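Local coordinates for acyl-[acyl-carrier-protein]--UDP-N-acetylglucosamine O-acyltransferase (PDB 3I3A) that probably transfers a 3-hydroxyacyl chain from acyl carrier protein to a UDP-GlcNAc-type sugar nucleotide, an early step of lipid A biosynthesis, at residues A[150-155]-A[170-175]; A[145-150]-A[163-168]; A[91-96]-A[115-120]. All coordinates share one frame; numbering follows the deposited sequence. Where two conformers were deposited one is given.

Contact 1: residues A[150-155]-A[170-175]. With S2N (S-[2-({N-[(2R)-2-hydroxy-4-{[(S)-hydroxy(methoxy)phosphoryl]oxy}-3,3-dimethylbutanoyl]-beta-alanyl}amino)ethyl] (3R)-3-hydroxydodecanethioate), chain D.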
# COMPACT_ATOMS: atom_id res chain seq x y z
N GLY A 150 -2.66 -8.95 3.58
CA GLY A 150 -2.62 -7.55 3.15
C GLY A 150 -1.33 -6.84 3.52
O GLY A 150 -0.77 -7.05 4.60
N LEU A 151 -0.86 -5.98 2.61
CA LEU A 151 0.31 -5.12 2.83
C LEU A 151 1.59 -5.89 3.22
O LEU A 151 2.42 -5.41 3.99
CB LEU A 151 -0.00 -3.98 3.81
CG LEU A 151 -1.17 -3.04 3.47
CD1 LEU A 151 -1.33 -1.94 4.52
CD2 LEU A 151 -1.01 -2.42 2.10
N VAL A 152 1.75 -7.07 2.64
CA VAL A 152 2.97 -7.84 2.77
C VAL A 152 3.90 -7.42 1.63
O VAL A 152 3.45 -7.13 0.52
CB VAL A 152 2.68 -9.36 2.64
CG1 VAL A 152 3.92 -10.16 2.30
CG2 VAL A 152 2.01 -9.87 3.88
N ALA A 153 5.20 -7.37 1.94
CA ALA A 153 6.22 -7.22 0.93
C ALA A 153 7.11 -8.47 0.91
O ALA A 153 7.66 -8.88 1.94
CB ALA A 153 7.05 -5.98 1.21
N VAL A 154 7.27 -9.07 -0.27
CA VAL A 154 8.16 -10.22 -0.43
C VAL A 154 9.40 -9.84 -1.25
O VAL A 154 9.30 -9.39 -2.40
CB VAL A 154 7.43 -11.46 -1.04
CG1 VAL A 154 8.38 -12.66 -1.11
CG2 VAL A 154 6.21 -11.81 -0.21
N HIS A 155 10.56 -10.04 -0.63
CA HIS A 155 11.85 -9.77 -1.22
C HIS A 155 12.09 -10.61 -2.48
O HIS A 155 11.62 -11.75 -2.59
CB HIS A 155 12.93 -10.05 -0.18
CG HIS A 155 14.28 -9.49 -0.51
ND1 HIS A 155 15.07 -9.98 -1.52
CD2 HIS A 155 14.99 -8.50 0.08
CE1 HIS A 155 16.21 -9.31 -1.56
NE2 HIS A 155 16.18 -8.40 -0.60
N ALA A 170 3.67 -8.57 6.96
CA ALA A 170 4.93 -9.28 7.18
C ALA A 170 5.97 -8.82 6.16
O ALA A 170 5.66 -8.57 4.98
CB ALA A 170 4.74 -10.81 7.11
N LYS A 171 7.21 -8.68 6.63
CA LYS A 171 8.30 -8.33 5.76
C LYS A 171 9.08 -9.61 5.49
O LYS A 171 9.80 -10.10 6.35
CB LYS A 171 9.20 -7.24 6.39
CG LYS A 171 10.39 -6.80 5.51
CD LYS A 171 11.59 -6.35 6.39
CE LYS A 171 12.77 -5.88 5.53
NZ LYS A 171 14.02 -5.73 6.33
N VAL A 172 8.92 -10.15 4.29
CA VAL A 172 9.53 -11.43 3.95
C VAL A 172 10.84 -11.20 3.20
O VAL A 172 10.84 -10.61 2.12
CB VAL A 172 8.58 -12.30 3.09
CG1 VAL A 172 9.21 -13.66 2.77
CG2 VAL A 172 7.24 -12.50 3.80
N VAL A 173 11.94 -11.66 3.79
CA VAL A 173 13.28 -11.51 3.21
C VAL A 173 13.93 -12.84 2.83
O VAL A 173 14.95 -12.86 2.14
CB VAL A 173 14.22 -10.71 4.14
CG1 VAL A 173 13.79 -9.21 4.22
CG2 VAL A 173 14.30 -11.32 5.52
N GLN A 174 13.35 -13.95 3.30
CA GLN A 174 13.81 -15.31 3.01
C GLN A 174 12.60 -16.20 2.70
O GLN A 174 11.45 -15.74 2.76
CB GLN A 174 14.62 -15.88 4.17
CG GLN A 174 16.02 -15.30 4.28
CD GLN A 174 16.82 -15.93 5.40
OE1 GLN A 174 16.60 -15.64 6.58
NE2 GLN A 174 17.77 -16.79 5.04
N ASP A 175 12.85 -17.47 2.35
CA ASP A 175 11.79 -18.34 1.86
C ASP A 175 10.71 -18.57 2.90
O ASP A 175 10.97 -18.59 4.10
CB ASP A 175 12.35 -19.68 1.40
CG ASP A 175 13.23 -19.58 0.15
OD1 ASP A 175 13.26 -18.51 -0.53
OD2 ASP A 175 13.89 -20.59 -0.16
CAA S2N D . 11.94 -4.77 -7.77
CAB S2N D . 10.77 -4.43 -8.70
CAC S2N D . 9.43 -4.66 -8.01
CAD S2N D . 9.34 -3.81 -6.75
CAE S2N D . 8.14 -4.21 -5.89
CAF S2N D . 8.35 -3.82 -4.43
CAG S2N D . 8.67 -5.05 -3.58
CAH S2N D . 9.45 -4.66 -2.32
CAI S2N D . 10.02 -5.90 -1.63
CAJ S2N D . 10.62 -5.54 -0.26
CAK S2N D . 11.66 -6.57 0.17
CAL S2N D . 11.99 -6.43 1.66
CAP S2N D . 13.54 -4.35 -5.59
CAQ S2N D . 12.68 -4.15 -4.34
CAS S2N D . 13.71 -3.94 -2.12
CAT S2N D . 14.43 -4.68 -0.99
CAU S2N D . 15.78 -4.03 -0.69
NAR S2N D . 13.38 -4.70 -3.17
OAM S2N D . 12.21 -5.94 -7.51
OAN S2N D . 8.37 -4.31 -8.90
OAY S2N D . 13.47 -2.74 -2.04
SAO S2N D . 12.89 -3.49 -7.06
CAW S2N D . 17.51 -4.67 -2.29
CAX S2N D . 17.71 -5.98 -1.53
NAV S2N D . 16.38 -4.03 -2.03
OAZ S2N D . 18.33 -4.30 -3.13
CBA S2N D . 19.03 -5.94 -0.76
CBB S2N D . 18.89 -6.72 0.54
CBF S2N D . 19.37 -9.31 3.52
CBG S2N D . 19.38 -4.48 -0.44
CBH S2N D . 20.14 -6.56 -1.61
OBC S2N D . 20.11 -7.40 0.87
OBE S2N D . 19.07 -9.46 2.13
OBI S2N D . 16.63 -6.17 -0.61
OBJ S2N D . 19.75 -9.67 -0.40
OBK S2N D . 21.60 -9.48 1.45
PBD S2N D . 20.13 -9.00 1.01
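This contact lies at the last two strands of one parallel sheet of a beta-helix, where the sheet lines the groove that holds the acyl-phosphopantetheine ligand of chain D. Strands 153-154 and 171-172 run parallel, their touching parts 3° apart. Two firm backbone bonds join them. Val172 N donates to Ala153 O at 3.0 Å. His155 N donates to Val172 O at 2.8 Å. A third bond, from Ala153 N to Ala170 O, is weak.

Val154 and Val172 lie side by side on one face, and CG1 of Val154 meets CG1 of Val172 at 4.1 Å. CG1 is anti to the backbone N in both (chi1 -177° and -179°), which sets the two methyls next to each other. CG1 of Val152 adds an apolar contact to CG2 of Val172, at 4.3 Å.

Ala153 and Lys171 are on the other face, where the acyl chain lies. CB of Ala153 lies 3.9 Å from CAJ of the ligand, and CE of the extended Lys171 is 4.0 Å from its terminal carbon CAL. The amine of Lys171 goes on to a salt bridge with Asp183 of the second subunit.

His155 turns its ring to the pantetheine arm, with the ligand hydroxyl OBI at the ring edge near its plane. NE2 of His155 is modelled only 2.3 Å from OBI, too close to trust, which leaves this detail doubtful. CB of His155 also packs on CA of Val173, at 3.7 Å. Paired valines on one face and a ligand groove on the other fit the left-handed beta-helix of the LpxA acyltransferases.

Contact 2: residues A[145-150]-A[163-168]. With S2N (S-[2-({N-[(2R)-2-hydroxy-4-{[(S)-hydroxy(methoxy)phosphoryl]oxy}-3,3-dimethylbutanoyl]-beta-alanyl}amino)ethyl] (3R)-3-hydroxydodecanethioate), chain B.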
# COMPACT_ATOMS: atom_id res chain seq x y z
N PHE A 145 -1.66 -22.66 -3.84
CA PHE A 145 -2.47 -22.50 -2.62
C PHE A 145 -1.78 -21.72 -1.49
O PHE A 145 -2.07 -21.95 -0.31
CB PHE A 145 -2.91 -23.87 -2.08
CG PHE A 145 -4.04 -24.50 -2.86
CD1 PHE A 145 -5.36 -24.20 -2.56
CD2 PHE A 145 -3.77 -25.41 -3.86
CE1 PHE A 145 -6.41 -24.80 -3.26
CE2 PHE A 145 -4.81 -26.01 -4.58
CZ PHE A 145 -6.13 -25.70 -4.28
N ALA A 146 -0.87 -20.82 -1.86
CA ALA A 146 -0.23 -19.92 -0.89
C ALA A 146 -1.14 -18.73 -0.60
O ALA A 146 -1.87 -18.27 -1.49
CB ALA A 146 1.12 -19.44 -1.42
N PHE A 147 -1.13 -18.25 0.64
CA PHE A 147 -1.95 -17.11 1.00
C PHE A 147 -1.07 -16.01 1.53
O PHE A 147 -0.42 -16.16 2.56
CB PHE A 147 -3.03 -17.50 2.02
CG PHE A 147 -3.98 -16.38 2.36
CD1 PHE A 147 -5.27 -16.36 1.82
CD2 PHE A 147 -3.60 -15.36 3.22
CE1 PHE A 147 -6.16 -15.31 2.14
CE2 PHE A 147 -4.47 -14.31 3.54
CZ PHE A 147 -5.76 -14.30 3.00
N ILE A 148 -1.04 -14.90 0.79
CA ILE A 148 -0.27 -13.72 1.14
C ILE A 148 -1.26 -12.68 1.64
O ILE A 148 -2.11 -12.22 0.88
CB ILE A 148 0.48 -13.15 -0.10
CG1 ILE A 148 1.38 -14.22 -0.76
CG2 ILE A 148 1.24 -11.86 0.24
CD1 ILE A 148 2.51 -14.75 0.10
N SER A 149 -1.14 -12.28 2.90
CA SER A 149 -2.09 -11.32 3.48
C SER A 149 -1.85 -9.87 3.05
O SER A 149 -0.96 -9.59 2.24
CB SER A 149 -2.14 -11.45 5.02
OG SER A 149 -3.16 -10.61 5.58
N GLY A 150 -2.66 -8.95 3.58
CA GLY A 150 -2.62 -7.55 3.15
C GLY A 150 -1.33 -6.84 3.52
O GLY A 150 -0.77 -7.05 4.60
N TYR A 163 0.69 -24.08 0.14
CA TYR A 163 -0.19 -24.10 1.31
C TYR A 163 0.37 -23.34 2.51
O TYR A 163 0.15 -23.71 3.66
CB TYR A 163 -0.52 -25.56 1.72
CG TYR A 163 -1.36 -26.29 0.70
CD1 TYR A 163 -0.77 -27.08 -0.27
CD2 TYR A 163 -2.75 -26.19 0.72
CE1 TYR A 163 -1.53 -27.76 -1.21
CE2 TYR A 163 -3.53 -26.86 -0.24
CZ TYR A 163 -2.90 -27.65 -1.19
OH TYR A 163 -3.64 -28.34 -2.13
N SER A 164 1.11 -22.27 2.22
CA SER A 164 1.66 -21.43 3.26
C SER A 164 0.78 -20.21 3.54
O SER A 164 -0.05 -19.82 2.72
CB SER A 164 3.09 -21.00 2.89
OG SER A 164 3.11 -20.40 1.61
N MET A 165 0.96 -19.62 4.72
CA MET A 165 0.31 -18.37 5.06
C MET A 165 1.36 -17.30 5.40
O MET A 165 2.24 -17.51 6.24
CB MET A 165 -0.65 -18.59 6.23
CG MET A 165 -1.12 -17.32 6.92
SD MET A 165 -2.43 -16.49 6.02
CE MET A 165 -3.88 -17.24 6.72
N VAL A 166 1.24 -16.14 4.75
CA VAL A 166 1.97 -14.94 5.18
C VAL A 166 1.01 -13.90 5.76
O VAL A 166 0.12 -13.41 5.07
CB VAL A 166 2.85 -14.33 4.06
CG1 VAL A 166 3.68 -13.15 4.61
CG2 VAL A 166 3.79 -15.40 3.50
N ALA A 167 1.20 -13.59 7.05
CA ALA A 167 0.31 -12.68 7.80
C ALA A 167 0.40 -11.23 7.36
O ALA A 167 1.40 -10.82 6.75
CB ALA A 167 0.62 -12.77 9.27
N GLY A 168 -0.64 -10.46 7.69
CA GLY A 168 -0.70 -9.04 7.35
C GLY A 168 0.59 -8.30 7.68
O GLY A 168 1.14 -8.48 8.76
CAA S2N B . -11.02 -9.61 3.43
CAB S2N B . -11.43 -8.69 2.27
CAC S2N B . -10.74 -7.33 2.38
CAD S2N B . -9.23 -7.52 2.38
CAE S2N B . -8.51 -6.22 2.75
CAF S2N B . -7.12 -6.51 3.31
CAG S2N B . -7.09 -6.31 4.83
CAH S2N B . -5.97 -7.14 5.47
CAI S2N B . -6.11 -7.18 6.99
CAJ S2N B . -4.89 -7.82 7.65
CAK S2N B . -5.23 -8.39 9.02
CAL S2N B . -3.96 -8.69 9.82
CAP S2N B . -9.25 -11.18 4.81
CAQ S2N B . -7.95 -10.41 5.04
CAS S2N B . -6.16 -11.35 6.42
CAT S2N B . -5.71 -11.71 7.84
CAU S2N B . -5.35 -13.19 7.95
NAR S2N B . -7.36 -10.81 6.33
OAM S2N B . -11.45 -9.42 4.56
OAN S2N B . -11.13 -6.51 1.28
OAY S2N B . -5.43 -11.57 5.45
SAO S2N B . -9.93 -10.94 3.13
CAW S2N B . -7.33 -14.62 8.15
CAX S2N B . -7.39 -14.29 9.64
NAV S2N B . -6.58 -13.79 7.42
OAZ S2N B . -7.98 -15.55 7.68
CBA S2N B . -6.95 -15.50 10.46
CBB S2N B . -6.23 -15.03 11.72
CBF S2N B . -5.14 -14.42 15.49
CBG S2N B . -5.99 -16.36 9.62
CBH S2N B . -8.17 -16.33 10.84
OBC S2N B . -6.51 -15.91 12.82
OBE S2N B . -6.34 -14.13 14.75
OBI S2N B . -6.53 -13.18 9.92
OBJ S2N B . -8.69 -14.78 13.77
OBK S2N B . -7.35 -16.51 15.24
PBD S2N B . -7.22 -15.33 14.15
O HOH W 1 -2.85 -21.04 2.66
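Two aromatic rings, Phe145 and Tyr163, lie almost flat to one another yet barely overlap. Their planes are 4° apart and their centroids 4.8 Å. CB of Phe145 sits over the face of the Tyr163 ring, a CH-pi contact of 3.7 Å to the centroid. The slide also brings OH of Tyr163 over one face of the Phe145 ring, 3.4 Å from CD2. A water donates to both Phe145 O and Ser164 O.

Next along the strands, SD of Met165 comes obliquely to the Phe147 ring, 3.2 Å from CD2. This is a Met-aromatic contact. Bends at chi2 (79°) and chi3 (90°) bring the sulfur alongside the ring and CE to the ligand of chain B.

The strands belong to neighbouring coils of the left-handed beta-helix. Phe147 N donates to Ser164 O, Val166 N to Phe147 O at 2.7 Å, and Ser149 N to Val166 O. On the face away from Phe147, CD1 of Ile148 packs on CG2 of Val166, at 3.7 Å.

Ser149 OG donates a very short bond of 2.5 Å to the ligand carbonyl oxygen OAY. That oxygen also lies at the edge of the Phe147 ring. The same ligand is bound by His117 and Arg253 of the third subunit.

Contact 3: residues A[91-96]-A[115-120]. With S2N (S-[2-({N-[(2R)-2-hydroxy-4-{[(S)-hydroxy(methoxy)phosphoryl]oxy}-3,3-dimethylbutanoyl]-beta-alanyl}amino)ethyl] (3R)-3-hydroxydodecanethioate), chain D.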
# COMPACT_ATOMS: atom_id res chain seq x y z
N TYR A 91 -7.05 -1.95 -9.91
CA TYR A 91 -5.72 -1.31 -9.83
C TYR A 91 -4.59 -2.28 -9.44
O TYR A 91 -3.49 -1.84 -9.10
CB TYR A 91 -5.74 -0.06 -8.92
CG TYR A 91 -6.82 0.91 -9.30
CD1 TYR A 91 -7.87 1.20 -8.44
CD2 TYR A 91 -6.81 1.52 -10.55
CE1 TYR A 91 -8.89 2.07 -8.81
CE2 TYR A 91 -7.82 2.39 -10.93
CZ TYR A 91 -8.86 2.65 -10.06
OH TYR A 91 -9.85 3.52 -10.45
N SER A 92 -4.87 -3.59 -9.51
CA SER A 92 -3.82 -4.61 -9.41
C SER A 92 -2.88 -4.41 -10.59
O SER A 92 -3.28 -3.93 -11.66
CB SER A 92 -4.38 -6.04 -9.33
OG SER A 92 -4.95 -6.47 -10.56
N ASN A 93 -1.62 -4.79 -10.39
CA ASN A 93 -0.53 -4.38 -11.26
C ASN A 93 0.41 -5.57 -11.52
O ASN A 93 1.07 -6.05 -10.59
CB ASN A 93 0.20 -3.21 -10.58
CG ASN A 93 1.24 -2.55 -11.46
OD1 ASN A 93 1.83 -3.17 -12.34
ND2 ASN A 93 1.48 -1.26 -11.21
N ILE A 94 0.45 -6.05 -12.76
CA ILE A 94 1.30 -7.19 -13.11
C ILE A 94 2.35 -6.78 -14.13
O ILE A 94 2.02 -6.27 -15.21
CB ILE A 94 0.47 -8.39 -13.69
CG1 ILE A 94 -0.83 -8.65 -12.89
CG2 ILE A 94 1.34 -9.64 -13.83
CD1 ILE A 94 -0.65 -9.16 -11.44
N HIS A 95 3.62 -6.99 -13.78
CA HIS A 95 4.73 -6.61 -14.65
C HIS A 95 5.20 -7.78 -15.50
O HIS A 95 5.21 -8.92 -15.03
CB HIS A 95 5.88 -6.05 -13.81
CG HIS A 95 5.59 -4.70 -13.23
ND1 HIS A 95 6.53 -3.70 -13.15
CD2 HIS A 95 4.45 -4.17 -12.73
CE1 HIS A 95 5.99 -2.63 -12.62
NE2 HIS A 95 4.72 -2.88 -12.36
N LYS A 96 5.57 -7.49 -16.75
CA LYS A 96 6.11 -8.48 -17.68
C LYS A 96 7.56 -8.81 -17.32
O LYS A 96 8.18 -8.11 -16.50
CB LYS A 96 6.03 -7.96 -19.12
CG LYS A 96 6.85 -6.71 -19.41
CD LYS A 96 6.68 -6.24 -20.84
CE LYS A 96 7.73 -5.21 -21.19
NZ LYS A 96 7.41 -4.54 -22.48
N ASN A 115 -5.05 -3.28 -5.74
CA ASN A 115 -3.76 -2.67 -5.46
C ASN A 115 -2.60 -3.65 -5.26
O ASN A 115 -1.51 -3.22 -4.90
CB ASN A 115 -3.84 -1.75 -4.23
CG ASN A 115 -4.23 -0.34 -4.58
OD1 ASN A 115 -4.42 -0.01 -5.75
ND2 ASN A 115 -4.36 0.52 -3.56
N SER A 116 -2.82 -4.94 -5.46
CA SER A 116 -1.74 -5.93 -5.32
C SER A 116 -0.79 -5.84 -6.52
O SER A 116 -1.19 -5.40 -7.60
CB SER A 116 -2.26 -7.35 -5.10
OG SER A 116 -2.97 -7.85 -6.22
N HIS A 117 0.46 -6.23 -6.30
CA HIS A 117 1.51 -6.08 -7.30
C HIS A 117 2.36 -7.35 -7.50
O HIS A 117 2.83 -7.96 -6.53
CB HIS A 117 2.41 -4.91 -6.92
CG HIS A 117 3.67 -4.81 -7.73
ND1 HIS A 117 3.67 -4.50 -9.07
CD2 HIS A 117 4.97 -4.99 -7.39
CE1 HIS A 117 4.91 -4.48 -9.52
NE2 HIS A 117 5.72 -4.76 -8.51
N VAL A 118 2.55 -7.73 -8.76
CA VAL A 118 3.46 -8.83 -9.12
C VAL A 118 4.63 -8.29 -9.97
O VAL A 118 4.43 -7.89 -11.13
CB VAL A 118 2.71 -9.97 -9.85
CG1 VAL A 118 3.68 -11.03 -10.41
CG2 VAL A 118 1.68 -10.63 -8.94
N GLY A 119 5.83 -8.27 -9.39
CA GLY A 119 7.06 -7.78 -10.06
C GLY A 119 7.58 -8.64 -11.21
O GLY A 119 7.21 -9.81 -11.35
N HIS A 120 8.44 -8.04 -12.03
CA HIS A 120 9.03 -8.69 -13.20
C HIS A 120 9.59 -10.09 -12.88
O HIS A 120 10.23 -10.28 -11.85
CB HIS A 120 10.11 -7.80 -13.86
CG HIS A 120 11.29 -7.51 -12.98
ND1 HIS A 120 12.38 -8.36 -12.90
CD2 HIS A 120 11.56 -6.47 -12.16
CE1 HIS A 120 13.26 -7.85 -12.05
NE2 HIS A 120 12.78 -6.71 -11.58
CAA S2N D . 11.94 -4.77 -7.77
CAB S2N D . 10.77 -4.43 -8.70
CAC S2N D . 9.43 -4.66 -8.01
CAD S2N D . 9.34 -3.81 -6.75
CAE S2N D . 8.14 -4.21 -5.89
CAF S2N D . 8.35 -3.82 -4.43
CAG S2N D . 8.67 -5.05 -3.58
CAH S2N D . 9.45 -4.66 -2.32
CAI S2N D . 10.02 -5.90 -1.63
CAJ S2N D . 10.62 -5.54 -0.26
CAK S2N D . 11.66 -6.57 0.17
CAL S2N D . 11.99 -6.43 1.66
CAP S2N D . 13.54 -4.35 -5.59
CAQ S2N D . 12.68 -4.15 -4.34
CAS S2N D . 13.71 -3.94 -2.12
CAT S2N D . 14.43 -4.68 -0.99
CAU S2N D . 15.78 -4.03 -0.69
NAR S2N D . 13.38 -4.70 -3.17
OAM S2N D . 12.21 -5.94 -7.51
OAN S2N D . 8.37 -4.31 -8.90
OAY S2N D . 13.47 -2.74 -2.04
SAO S2N D . 12.89 -3.49 -7.06
CAW S2N D . 17.51 -4.67 -2.29
CAX S2N D . 17.71 -5.98 -1.53
NAV S2N D . 16.38 -4.03 -2.03
OAZ S2N D . 18.33 -4.30 -3.13
CBA S2N D . 19.03 -5.94 -0.76
CBB S2N D . 18.89 -6.72 0.54
CBF S2N D . 19.37 -9.31 3.52
CBG S2N D . 19.38 -4.48 -0.44
CBH S2N D . 20.14 -6.56 -1.61
OBC S2N D . 20.11 -7.40 0.87
OBE S2N D . 19.07 -9.46 2.13
OBI S2N D . 16.63 -6.17 -0.61
OBJ S2N D . 19.75 -9.67 -0.40
OBK S2N D . 21.60 -9.48 1.45
PBD S2N D . 20.13 -9.00 1.01
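His117 reaches across to the 91-96 strand and ends on the ligand of chain D. Its CB starts on the same face as Asn93. CB and CG of His117 both lie 4.1 Å from Asn93 O. CG is anti to the backbone N (chi1 169°), which swings the ring over to the neighbouring strand. ND1 gives a weak bond to the same Asn93 O, at 3.4 Å. CE1 comes in over one face of the His95 ring, 3.3 Å from CD2 of His95. The edge of His117 thus meets the face of His95 in a T-shaped pair, with planes at 85°. CD2 of His117 touches the acyl carbon CAE of the ligand, at 3.6 Å. NE2, at the tip, is hydrogen-bonded to the ligand hydroxyl OAN at 2.7 Å. Contacts on several sides of the ring probably fix its rotation, and His132 of the second subunit stacks on it.

Beneath the ring the backbones pair in parallel. Asn93 O takes Val118 N at 2.9 Å as well as the weak ring bond. Asn93 N donates to Ser116 O and His95 N to Val118 O. On the face away from His117, CD1 of Ile94 packs on CG2 of Val118, at 3.7 Å.

A histidine on one coil, leaning on the next and bonded to the acyl 3-hydroxyl, fits the acyl-binding site expected of an LpxA-type left-handed beta-helix, here formed between subunits.

From the N terminus, contact 3 comes first. It joins 91-96 to 115-120 and closes a loop of 18 intervening residues, linking one coil of the beta-helix to the next. It is complete before the others begin. Contact 2 then opens at 145-150, and contact 1 opens at Gly150, which both share. Contact 2 closes at 163-168 and contact 1 at 170-175, so the two cross. Each links one coil to the next, but on adjoining sheets, and they touch where Val152 meets Val166. Contacts 1 and 3 belong to the same sheet, centres about 15 Å apart, and both touch the ligand of chain D. Contact 2 meets the ligand of chain B, shared with the third subunit.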